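PDB 3OMS: PhnB protein, which is of unproven function but belongs to the glyoxalase clan and may be a 3-demethylubiquinone-9 3-methyltransferase. Local coordinates for residues G122-N125 with S131-L134. Residues are numbered along the deposited sequence; the frame is centred on the assembly and turned at random.
Sequences GWLN and SWQL
One face of the W123 indole is covered by Q133: its CG stands 3.4 Å from the centroid of the five-membered ring, a CH-pi contact, and the amide stacks over the six-membered ring with its plane turned 11° from the indole. At the ring edge, close to its plane, NE1 donates to S131 OG over 2.8 Å. With CG anti to the backbone N (chi1 -164°), W123 leans across the neighbouring strand to reach both partners. Glutamine suits its place because its CG methylene and flat amide can lie along an aromatic ring while NE2 is hydrogen-bonded to S84 OG; serine supplies a small acceptor where the indole N-H arrives.

On the opposite face, the W132 ring meets Y28 edge-to-face and its NE1 is hydrogen-bonded to D126 OD2. L124 CD1 packs 3.9 Å from W132 CB; both bulky apolar residues suit the cover of helix 92-103, touching L102. Between these layers runs the antiparallel hairpin backbone: G122 pairs with L134 and L124 with W132 through two hydrogen bonds each.

These are the central strands of a four-stranded mixed sheet in this glyoxalase-type fold. With W123 NE1 and Q133 NE2 both hydrogen-bonded, ring and amide can probably pack against M16 and F14 of the second subunit at less polar cost.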
ATOM      1  N   GLY A 122      13.058  -8.037   9.090  1.00 29.91           N
ATOM      2  CA  GLY A 122      12.173  -9.180   8.901  1.00 29.54           C
ATOM      3  C   GLY A 122      11.029  -8.841   7.998  1.00 28.43           C
ATOM      4  O   GLY A 122      10.695  -7.648   7.794  1.00 27.83           O
ATOM      5  N   TRP A 123      10.376  -9.880   7.487  1.00 27.74           N
ATOM      6  CA  TRP A 123       9.275  -9.707   6.530  1.00 26.69           C
ATOM      7  C   TRP A 123       8.258 -10.789   6.839  1.00 26.66           C
ATOM      8  O   TRP A 123       8.595 -11.959   6.985  1.00 26.84           O
ATOM      9  CB  TRP A 123       9.782  -9.848   5.089  1.00 28.05           C
ATOM     10  CG  TRP A 123       8.872  -9.338   4.017  1.00 29.85           C
ATOM     11  CD1 TRP A 123       7.540  -9.114   4.092  1.00 31.41           C
ATOM     12  CD2 TRP A 123       9.261  -8.981   2.684  1.00 38.33           C
ATOM     13  NE1 TRP A 123       7.057  -8.679   2.877  1.00 32.52           N
ATOM     14  CE2 TRP A 123       8.098  -8.587   1.998  1.00 36.57           C
ATOM     15  CE3 TRP A 123      10.489  -8.940   2.010  1.00 40.22           C
ATOM     16  CZ2 TRP A 123       8.129  -8.106   0.665  1.00 40.09           C
ATOM     17  CZ3 TRP A 123      10.513  -8.508   0.667  1.00 43.69           C
ATOM     18  CH2 TRP A 123       9.334  -8.098   0.019  1.00 41.90           C
ATOM     19  N   LEU A 124       7.015 -10.381   7.001  1.00 25.87           N
ATOM     20  CA  LEU A 124       5.945 -11.328   7.298  1.00 25.23           C
ATOM     21  C   LEU A 124       4.642 -10.900   6.668  1.00 25.72           C
ATOM     22  O   LEU A 124       4.529  -9.747   6.170  1.00 25.47           O
ATOM     23  CB  LEU A 124       5.748 -11.414   8.815  1.00 25.73           C
ATOM     24  CG  LEU A 124       5.530 -10.129   9.652  1.00 27.41           C
ATOM     25  CD1 LEU A 124       4.073  -9.638   9.442  1.00 28.43           C
ATOM     26  CD2 LEU A 124       5.772 -10.439  11.139  1.00 29.47           C
ATOM     27  N   ASN A 125       3.678 -11.821   6.669  1.00 25.19           N
ATOM     28  CA  ASN A 125       2.266 -11.478   6.496  1.00 25.06           C
ATOM     29  C   ASN A 125       1.564 -11.608   7.800  1.00 26.02           C
ATOM     30  O   ASN A 125       1.778 -12.578   8.516  1.00 26.16           O
ATOM     31  CB  ASN A 125       1.593 -12.422   5.494  1.00 25.52           C
ATOM     32  CG  ASN A 125       2.201 -12.368   4.098  1.00 25.64           C
ATOM     33  OD1 ASN A 125       2.247 -13.406   3.411  1.00 33.67           O
ATOM     34  ND2 ASN A 125       2.566 -11.202   3.627  1.00 24.05           N
ATOM     35  N   SER A 131       1.019  -7.620   4.278  1.00 23.43           N
ATOM     36  CA  SER A 131       2.482  -7.858   4.296  1.00 23.98           C
ATOM     37  C   SER A 131       3.223  -6.655   4.898  1.00 25.36           C
ATOM     38  O   SER A 131       3.053  -5.464   4.458  1.00 25.05           O
ATOM     39  CB  SER A 131       2.978  -8.104   2.903  1.00 25.22           C
ATOM     40  OG  SER A 131       4.234  -8.760   2.867  1.00 25.21           O
ATOM     41  N   TRP A 132       4.069  -6.977   5.875  1.00 25.93           N
ATOM     42  CA  TRP A 132       4.854  -5.999   6.613  1.00 25.77           C
ATOM     43  C   TRP A 132       6.353  -6.335   6.575  1.00 26.88           C
ATOM     44  O   TRP A 132       6.775  -7.506   6.778  1.00 25.65           O
ATOM     45  CB  TRP A 132       4.436  -6.009   8.065  1.00 26.74           C
ATOM     46  CG  TRP A 132       3.046  -5.599   8.386  1.00 24.28           C
ATOM     47  CD1 TRP A 132       1.953  -6.396   8.385  1.00 24.50           C
ATOM     48  CD2 TRP A 132       2.601  -4.304   8.824  1.00 24.32           C
ATOM     49  NE1 TRP A 132       0.855  -5.698   8.803  1.00 25.11           N
ATOM     50  CE2 TRP A 132       1.214  -4.401   9.057  1.00 23.36           C
ATOM     51  CE3 TRP A 132       3.239  -3.086   9.050  1.00 25.60           C
ATOM     52  CZ2 TRP A 132       0.445  -3.325   9.519  1.00 28.89           C
ATOM     53  CZ3 TRP A 132       2.468  -1.999   9.463  1.00 28.31           C
ATOM     54  CH2 TRP A 132       1.085  -2.136   9.719  1.00 26.90           C
ATOM     55  N   GLN A 133       7.157  -5.291   6.339  1.00 27.31           N
ATOM     56  CA  GLN A 133       8.609  -5.398   6.426  1.00 28.70           C
ATOM     57  C   GLN A 133       9.018  -4.480   7.552  1.00 29.29           C
ATOM     58  O   GLN A 133       8.483  -3.372   7.733  1.00 29.60           O
ATOM     59  CB  GLN A 133       9.340  -4.932   5.162  1.00 30.37           C
ATOM     60  CG  GLN A 133       9.052  -5.762   3.912  1.00 29.44           C
ATOM     61  CD  GLN A 133       9.820  -5.241   2.727  1.00 30.49           C
ATOM     62  OE1 GLN A 133      11.056  -5.207   2.737  1.00 31.51           O
ATOM     63  NE2 GLN A 133       9.095  -4.800   1.695  1.00 27.24           N
ATOM     64  N   LEU A 134       9.959  -4.942   8.344  1.00 30.39           N
ATOM     65  CA  LEU A 134      10.398  -4.166   9.502  1.00 31.84           C
ATOM     66  C   LEU A 134      11.897  -4.101   9.497  1.00 32.81           C
ATOM     67  O   LEU A 134      12.546  -5.100   9.241  1.00 32.94           O
ATOM     68  CB  LEU A 134       9.905  -4.803  10.778  1.00 31.98           C
ATOM     69  CG  LEU A 134       8.396  -4.765  10.995  1.00 35.37           C
ATOM     70  CD1 LEU A 134       7.741  -5.977  10.350  1.00 34.96           C
ATOM     71  CD2 LEU A 134       8.180  -4.721  12.480  1.00 38.21           C
TER